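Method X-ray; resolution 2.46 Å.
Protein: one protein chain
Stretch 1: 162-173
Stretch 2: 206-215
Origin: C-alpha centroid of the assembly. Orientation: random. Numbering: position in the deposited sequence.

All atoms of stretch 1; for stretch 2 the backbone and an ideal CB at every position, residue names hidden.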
ATOM      1  N   LEU A 162      -4.877   0.092   4.639  1.00 25.48           N
ATOM      2  CA  LEU A 162      -6.234   0.428   5.055  1.00 30.54           C
ATOM      3  C   LEU A 162      -7.249   0.024   3.992  1.00 34.36           C
ATOM      4  O   LEU A 162      -8.349  -0.445   4.319  1.00 39.01           O
ATOM      5  CB  LEU A 162      -6.327   1.924   5.357  1.00 30.59           C
ATOM      6  CG  LEU A 162      -7.675   2.470   5.818  1.00 25.21           C
ATOM      7  CD1 LEU A 162      -8.024   1.950   7.198  1.00 24.11           C
ATOM      8  CD2 LEU A 162      -7.653   3.988   5.802  1.00 30.42           C
ATOM      9  N   TYR A 163      -6.897   0.212   2.718  1.00 27.09           N
ATOM     10  CA  TYR A 163      -7.746  -0.225   1.612  1.00 23.86           C
ATOM     11  C   TYR A 163      -8.064  -1.711   1.730  1.00 25.72           C
ATOM     12  O   TYR A 163      -9.237  -2.121   1.731  1.00 31.08           O
ATOM     13  CB  TYR A 163      -7.025   0.075   0.296  1.00 26.50           C
ATOM     14  CG  TYR A 163      -7.866   0.011  -0.962  1.00 27.79           C
ATOM     15  CD1 TYR A 163      -9.249   0.124  -0.918  1.00 22.69           C
ATOM     16  CD2 TYR A 163      -7.263  -0.173  -2.197  1.00 26.75           C
ATOM     17  CE1 TYR A 163      -9.998   0.067  -2.074  1.00 27.04           C
ATOM     18  CE2 TYR A 163      -8.000  -0.230  -3.351  1.00 26.70           C
ATOM     19  CZ  TYR A 163      -9.367  -0.114  -3.291  1.00 28.79           C
ATOM     20  OH  TYR A 163     -10.095  -0.175  -4.456  1.00 29.87           O
ATOM     21  N   HIS A 164      -7.014  -2.530   1.848  1.00 20.41           N
ATOM     22  CA  HIS A 164      -7.201  -3.962   2.050  1.00 23.65           C
ATOM     23  C   HIS A 164      -8.043  -4.244   3.286  1.00 29.47           C
ATOM     24  O   HIS A 164      -8.898  -5.137   3.271  1.00 26.08           O
ATOM     25  CB  HIS A 164      -5.846  -4.655   2.166  1.00 14.44           C
ATOM     26  CG  HIS A 164      -5.187  -4.914   0.851  1.00 19.96           C
ATOM     27  ND1 HIS A 164      -4.921  -6.187   0.393  1.00 24.70           N
ATOM     28  CD2 HIS A 164      -4.739  -4.067  -0.106  1.00 21.65           C
ATOM     29  CE1 HIS A 164      -4.337  -6.113  -0.789  1.00 24.92           C
ATOM     30  NE2 HIS A 164      -4.215  -4.838  -1.115  1.00 28.68           N
ATOM     31  N   ALA A 165      -7.822  -3.488   4.364  1.00 30.76           N
ATOM     32  CA  ALA A 165      -8.525  -3.757   5.615  1.00 27.51           C
ATOM     33  C   ALA A 165     -10.027  -3.560   5.453  1.00 28.63           C
ATOM     34  O   ALA A 165     -10.819  -4.462   5.754  1.00 33.63           O
ATOM     35  CB  ALA A 165      -7.975  -2.873   6.736  1.00 20.99           C
ATOM     36  N   VAL A 166     -10.445  -2.392   4.960  1.00 26.66           N
ATOM     37  CA  VAL A 166     -11.879  -2.133   4.876  1.00 32.99           C
ATOM     38  C   VAL A 166     -12.533  -3.050   3.846  1.00 40.56           C
ATOM     39  O   VAL A 166     -13.581  -3.654   4.116  1.00 44.33           O
ATOM     40  CB  VAL A 166     -12.163  -0.638   4.603  1.00 33.36           C
ATOM     41  CG1 VAL A 166     -11.556   0.226   5.698  1.00 30.00           C
ATOM     42  CG2 VAL A 166     -11.647  -0.197   3.245  1.00 40.08           C
ATOM     43  N   VAL A 167     -11.905  -3.219   2.676  1.00 43.30           N
ATOM     44  CA  VAL A 167     -12.524  -4.023   1.622  1.00 35.78           C
ATOM     45  C   VAL A 167     -12.628  -5.481   2.052  1.00 28.18           C
ATOM     46  O   VAL A 167     -13.716  -6.076   2.067  1.00 32.65           O
ATOM     47  CB  VAL A 167     -11.742  -3.884   0.305  1.00 39.23           C
ATOM     48  CG1 VAL A 167     -12.226  -4.909  -0.707  1.00 35.58           C
ATOM     49  CG2 VAL A 167     -11.892  -2.474  -0.249  1.00 42.49           C
ATOM     50  N   ALA A 168     -11.492  -6.073   2.420  1.00 27.09           N
ATOM     51  CA  ALA A 168     -11.462  -7.494   2.736  1.00 25.33           C
ATOM     52  C   ALA A 168     -12.286  -7.806   3.976  1.00 32.56           C
ATOM     53  O   ALA A 168     -13.006  -8.810   4.011  1.00 36.34           O
ATOM     54  CB  ALA A 168     -10.019  -7.957   2.923  1.00 18.18           C
ATOM     55  N   LEU A 169     -12.193  -6.963   5.006  1.00 36.30           N
ATOM     56  CA  LEU A 169     -12.951  -7.239   6.223  1.00 34.30           C
ATOM     57  C   LEU A 169     -14.448  -7.126   5.973  1.00 33.28           C
ATOM     58  O   LEU A 169     -15.225  -7.952   6.464  1.00 33.71           O
ATOM     59  CB  LEU A 169     -12.521  -6.302   7.347  1.00 33.04           C
ATOM     60  CG  LEU A 169     -11.190  -6.604   8.038  1.00 26.61           C
ATOM     61  CD1 LEU A 169     -10.981  -5.614   9.167  1.00 28.55           C
ATOM     62  CD2 LEU A 169     -11.135  -8.024   8.554  1.00 27.34           C
ATOM     63  N   LYS A 170     -14.868  -6.124   5.195  1.00 32.31           N
ATOM     64  CA  LYS A 170     -16.283  -6.018   4.858  1.00 31.18           C
ATOM     65  C   LYS A 170     -16.753  -7.231   4.067  1.00 41.90           C
ATOM     66  O   LYS A 170     -17.883  -7.700   4.248  1.00 47.14           O
ATOM     67  CB  LYS A 170     -16.545  -4.730   4.080  1.00 38.19           C
ATOM     68  CG  LYS A 170     -17.932  -4.634   3.458  1.00 44.46           C
ATOM     69  CD  LYS A 170     -19.030  -4.653   4.510  1.00 53.36           C
ATOM     70  CE  LYS A 170     -20.384  -4.333   3.893  1.00 60.78           C
ATOM     71  NZ  LYS A 170     -20.755  -5.288   2.809  1.00 66.59           N
ATOM     72  N   HIS A 171     -15.898  -7.769   3.196  1.00 45.91           N
ATOM     73  CA  HIS A 171     -16.352  -8.865   2.343  1.00 39.55           C
ATOM     74  C   HIS A 171     -16.381 -10.201   3.082  1.00 35.25           C
ATOM     75  O   HIS A 171     -17.343 -10.970   2.953  1.00 32.82           O
ATOM     76  CB  HIS A 171     -15.470  -8.970   1.105  1.00 31.56           C
ATOM     77  CG  HIS A 171     -15.803 -10.136   0.232  1.00 29.20           C
ATOM     78  ND1 HIS A 171     -15.205 -11.369   0.378  1.00 32.94           N
ATOM     79  CD2 HIS A 171     -16.682 -10.261  -0.789  1.00 26.19           C
ATOM     80  CE1 HIS A 171     -15.695 -12.203  -0.522  1.00 28.21           C
ATOM     81  NE2 HIS A 171     -16.590 -11.554  -1.244  1.00 26.62           N
ATOM     82  N   PHE A 172     -15.337 -10.501   3.849  1.00 28.30           N
ATOM     83  CA  PHE A 172     -15.202 -11.806   4.480  1.00 25.51           C
ATOM     84  C   PHE A 172     -15.819 -11.886   5.868  1.00 30.07           C
ATOM     85  O   PHE A 172     -16.102 -12.994   6.342  1.00 30.92           O
ATOM     86  CB  PHE A 172     -13.724 -12.187   4.581  1.00 30.47           C
ATOM     87  CG  PHE A 172     -13.079 -12.480   3.254  1.00 33.61           C
ATOM     88  CD1 PHE A 172     -13.371 -13.647   2.570  1.00 30.80           C
ATOM     89  CD2 PHE A 172     -12.175 -11.594   2.698  1.00 29.42           C
ATOM     90  CE1 PHE A 172     -12.776 -13.921   1.356  1.00 33.97           C
ATOM     91  CE2 PHE A 172     -11.578 -11.864   1.485  1.00 31.02           C
ATOM     92  CZ  PHE A 172     -11.879 -13.030   0.813  1.00 33.99           C
ATOM     93  N   LYS A 173     -16.023 -10.752   6.539  1.00 27.99           N
ATOM     94  CA  LYS A 173     -16.467 -10.760   7.924  1.00 28.93           C
ATOM     95  C   LYS A 173     -17.649  -9.841   8.195  1.00 34.15           C
ATOM     96  O   LYS A 173     -18.146  -9.819   9.325  1.00 28.91           O
ATOM     97  CB  LYS A 173     -15.310 -10.370   8.856  1.00 26.34           C
ATOM     98  CG  LYS A 173     -14.158 -11.365   8.895  1.00 30.15           C
ATOM     99  CD  LYS A 173     -14.502 -12.585   9.735  1.00 33.79           C
ATOM    100  CE  LYS A 173     -13.248 -13.280  10.258  1.00 29.61           C
ATOM    101  NZ  LYS A 173     -12.718 -14.286   9.305  1.00 32.72           N
ATOM    102  N   UNK A 206      -9.863  -7.376  -7.027  1.00 31.25           N
ATOM    103  CA  UNK A 206      -8.468  -7.788  -6.955  1.00 26.75           C
ATOM    104  C   UNK A 206      -8.075  -8.093  -5.515  1.00 30.20           C
ATOM    105  O   UNK A 206      -7.405  -9.096  -5.245  1.00 30.48           O
ATOM    106  CB  UNK A 206      -7.557  -6.705  -7.538  1.00 26.75           C
ATOM    107  N   UNK A 207      -8.518  -7.254  -4.571  1.00 23.46           N
ATOM    108  CA  UNK A 207      -8.242  -7.497  -3.156  1.00 21.52           C
ATOM    109  C   UNK A 207      -8.899  -8.795  -2.698  1.00 19.21           C
ATOM    110  O   UNK A 207      -8.269  -9.644  -2.050  1.00 20.93           O
ATOM    111  CB  UNK A 207      -8.732  -6.325  -2.303  1.00 21.52           C
ATOM    112  N   UNK A 208     -10.186  -8.961  -3.025  1.00 25.13           N
ATOM    113  CA  UNK A 208     -10.926 -10.147  -2.602  1.00 23.41           C
ATOM    114  C   UNK A 208     -10.271 -11.404  -3.153  1.00 21.51           C
ATOM    115  O   UNK A 208     -10.036 -12.370  -2.421  1.00 15.58           O
ATOM    116  CB  UNK A 208     -12.385 -10.065  -3.057  1.00 23.41           C
ATOM    117  N   UNK A 209      -9.969 -11.412  -4.450  1.00 20.81           N
ATOM    118  CA  UNK A 209      -9.331 -12.565  -5.071  1.00 27.98           C
ATOM    119  C   UNK A 209      -7.957 -12.823  -4.470  1.00 29.49           C
ATOM    120  O   UNK A 209      -7.569 -13.980  -4.268  1.00 25.49           O
ATOM    121  CB  UNK A 209      -9.214 -12.359  -6.583  1.00 27.98           C
ATOM    122  N   UNK A 210      -7.203 -11.758  -4.188  1.00 26.75           N
ATOM    123  CA  UNK A 210      -5.919 -11.937  -3.538  1.00 18.31           C
ATOM    124  C   UNK A 210      -6.047 -12.667  -2.216  1.00 25.20           C
ATOM    125  O   UNK A 210      -5.275 -13.582  -1.925  1.00 31.32           O
ATOM    126  CB  UNK A 210      -5.246 -10.580  -3.320  1.00 18.31           C
ATOM    127  N   UNK A 211      -7.044 -12.294  -1.413  1.00 25.83           N
ATOM    128  CA  UNK A 211      -7.168 -12.889  -0.087  1.00 26.10           C
ATOM    129  C   UNK A 211      -7.865 -14.248  -0.106  1.00 32.37           C
ATOM    130  O   UNK A 211      -7.564 -15.099   0.741  1.00 32.51           O
ATOM    131  CB  UNK A 211      -7.931 -11.936   0.835  1.00 26.10           C
ATOM    132  N   UNK A 212      -8.781 -14.473  -1.053  1.00 38.13           N
ATOM    133  CA  UNK A 212      -9.379 -15.794  -1.240  1.00 41.26           C
ATOM    134  C   UNK A 212      -8.318 -16.860  -1.454  1.00 40.57           C
ATOM    135  O   UNK A 212      -8.512 -18.016  -1.061  1.00 40.16           O
ATOM    136  CB  UNK A 212     -10.346 -15.778  -2.425  1.00 41.26           C
ATOM    137  N   UNK A 213      -7.190 -16.488  -2.068  1.00 45.76           N
ATOM    138  CA  UNK A 213      -6.034 -17.369  -2.198  1.00 51.42           C
ATOM    139  C   UNK A 213      -5.559 -17.918  -0.856  1.00 50.85           C
ATOM    140  O   UNK A 213      -4.751 -18.850  -0.844  1.00 53.56           O
ATOM    141  CB  UNK A 213      -4.887 -16.622  -2.881  1.00 51.42           C
ATOM    142  N   UNK A 214      -6.045 -17.380   0.273  1.00 56.62           N
ATOM    143  CA  UNK A 214      -5.678 -17.880   1.594  1.00 57.05           C
ATOM    144  C   UNK A 214      -6.854 -18.078   2.541  1.00 59.56           C
ATOM    145  O   UNK A 214      -6.640 -18.536   3.669  1.00 59.52           O
ATOM    146  CB  UNK A 214      -4.678 -16.918   2.238  1.00 57.05           C
ATOM    147  N   UNK A 215      -8.072 -17.734   2.133  1.00 63.09           N
ATOM    148  CA  UNK A 215      -9.281 -18.126   2.849  1.00 62.82           C
ATOM    149  C   UNK A 215     -10.312 -18.607   1.840  1.00 62.81           C
ATOM    150  O   UNK A 215     -10.386 -19.795   1.536  1.00 63.49           O
ATOM    151  CB  UNK A 215      -9.832 -16.968   3.683  1.00 62.82           C
TER

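The two helices cross at 71° with their axes 9.3 Å apart at closest approach. Position 206 lies beyond reach, with no atom of stretch 1 within 5.5 Å of its ideal CB; stretch 1 sets little constraint there, and the residue is Ala206.

Position 207 points toward stretch 1. Its ideal CB is 4.1 Å from Val167 CG1 and 4.7 Å from His164 CE1, and it faces a hollow lined by Tyr163, His164, Val167 and Ala168. A branched or long aliphatic chain, such as valine, leucine, isoleucine or methionine, would suit it. The residue is Ile207, which enters the hollow as a knob. Its CD1 lies over the Tyr163 ring, 3.8 Å from Tyr163 CE2, while its CG2 covers a face of the His164 imidazole, 3.7 Å from His164 ND1.

At 208 the CA-to-CB bond runs sideways, with the ideal CB 4.6 Å from His171 ND1 and 4.9 Å from Phe172 CZ. A chain that bends back could fill the space between these rings and Ala168; several aliphatic residues would serve. Ile208 does so: its CD1 packs 3.7 Å from Val167 CG1, and its CG2 sits over the His171 ring, 3.4 Å from His171 CE1.

Position 209 points away and makes little demand; it is Ala209. Position 210 faces stretch 1, but an ideal CB would lie only 3.2 Å from Ala206 O, a crowding that favours glycine although the helical backbone angles do not require it. Gly210 is found.

Position 211 points toward stretch 1, its ideal CB 3.7 Å from Phe172 CE2 and 5.0 Å from Ala168 CB. To the side of Ala168 lies His164 ND1, so a large side chain with a hydrogen-bonding group could pack there and reach ND1. Trp211 does both: its NE1 donates to His164 ND1 at 3.1 Å, which makes ND1 the acceptor, and its CD1 rests 4.1 Å from Ala168 CB.

The CB of 212 points sideways, 4.5 Å from Phe172 CZ, and a long chain with an aliphatic stem, charged or not, would fit. In Glu212, CG meets the Phe172 ring edge, 3.8 Å from CZ of Phe172.

Positions 213 and 214 are out of reach and leave the choice wide; they are Arg213 and His214. Position 215 turns back toward Phe172, its ideal CB 4.8 Å from Phe172 CE1, inviting an apolar chain. Ile215, though poorly ordered, places CD1 over the ring face, 3.3 Å from Phe172 CD1.

Stretch 2 206-215: AIIAGWERHI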
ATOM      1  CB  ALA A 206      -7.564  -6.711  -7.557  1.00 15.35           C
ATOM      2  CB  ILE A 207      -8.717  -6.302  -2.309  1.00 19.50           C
ATOM      3  CG1 ILE A 207      -8.108  -4.998  -2.836  1.00 25.74           C
ATOM      4  CG2 ILE A 207      -8.375  -6.520  -0.843  1.00 12.61           C
ATOM      5  CD1 ILE A 207      -8.623  -3.741  -2.127  1.00 25.73           C
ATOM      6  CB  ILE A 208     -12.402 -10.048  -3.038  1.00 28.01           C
ATOM      7  CG1 ILE A 208     -13.068  -8.790  -2.473  1.00 22.90           C
ATOM      8  CG2 ILE A 208     -13.165 -11.285  -2.614  1.00 31.41           C
ATOM      9  CD1 ILE A 208     -12.754  -8.544  -1.028  1.00 30.13           C
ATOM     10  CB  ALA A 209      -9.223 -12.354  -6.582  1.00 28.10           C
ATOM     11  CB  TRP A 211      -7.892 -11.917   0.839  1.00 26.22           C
ATOM     12  CG  TRP A 211      -6.988 -10.832   1.305  1.00 25.88           C
ATOM     13  CD1 TRP A 211      -6.920  -9.547   0.838  1.00 27.35           C
ATOM     14  CD2 TRP A 211      -5.982 -10.949   2.311  1.00 25.13           C
ATOM     15  NE1 TRP A 211      -5.942  -8.848   1.516  1.00 26.55           N
ATOM     16  CE2 TRP A 211      -5.349  -9.691   2.423  1.00 26.69           C
ATOM     17  CE3 TRP A 211      -5.558 -11.995   3.138  1.00 26.69           C
ATOM     18  CZ2 TRP A 211      -4.316  -9.454   3.328  1.00 26.06           C
ATOM     19  CZ3 TRP A 211      -4.537 -11.757   4.040  1.00 28.59           C
ATOM     20  CH2 TRP A 211      -3.927 -10.494   4.128  1.00 28.28           C
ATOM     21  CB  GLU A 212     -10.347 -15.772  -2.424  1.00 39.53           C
ATOM     22  CG  GLU A 212     -11.787 -15.494  -2.040  1.00 43.56           C
ATOM     23  CD  GLU A 212     -12.653 -15.131  -3.232  1.00 46.66           C
ATOM     24  OE1 GLU A 212     -13.887 -15.039  -3.054  1.00 49.87           O
ATOM     25  OE2 GLU A 212     -12.104 -14.928  -4.338  1.00 47.32           O
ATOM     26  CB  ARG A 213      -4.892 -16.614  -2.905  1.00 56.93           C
ATOM     27  CG  ARG A 213      -3.807 -17.461  -3.572  1.00 55.42           C
ATOM     28  CD  ARG A 213      -2.751 -16.557  -4.234  1.00 57.07           C
ATOM     29  NE  ARG A 213      -1.549 -17.304  -4.594  1.00 64.86           N
ATOM     30  CZ  ARG A 213      -0.312 -16.919  -4.279  1.00 62.32           C
ATOM     31  NH1 ARG A 213      -0.113 -15.790  -3.609  1.00 60.54           N
ATOM     32  NH2 ARG A 213       0.738 -17.649  -4.630  1.00 58.73           N
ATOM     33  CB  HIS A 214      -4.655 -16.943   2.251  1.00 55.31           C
ATOM     34  CG  HIS A 214      -3.473 -16.657   1.382  1.00 51.95           C
ATOM     35  ND1 HIS A 214      -2.581 -17.634   0.998  1.00 49.08           N
ATOM     36  CD2 HIS A 214      -3.056 -15.512   0.791  1.00 52.89           C
ATOM     37  CE1 HIS A 214      -1.656 -17.101   0.220  1.00 52.23           C
ATOM     38  NE2 HIS A 214      -1.922 -15.814   0.078  1.00 53.95           N
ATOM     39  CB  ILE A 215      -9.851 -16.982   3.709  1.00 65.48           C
ATOM     40  CG1 ILE A 215      -9.812 -15.656   2.952  1.00 62.93           C
ATOM     41  CG2 ILE A 215      -9.133 -16.900   5.034  1.00 71.33           C
ATOM     42  CD1 ILE A 215     -10.344 -14.507   3.693  1.00 62.11           C
TER
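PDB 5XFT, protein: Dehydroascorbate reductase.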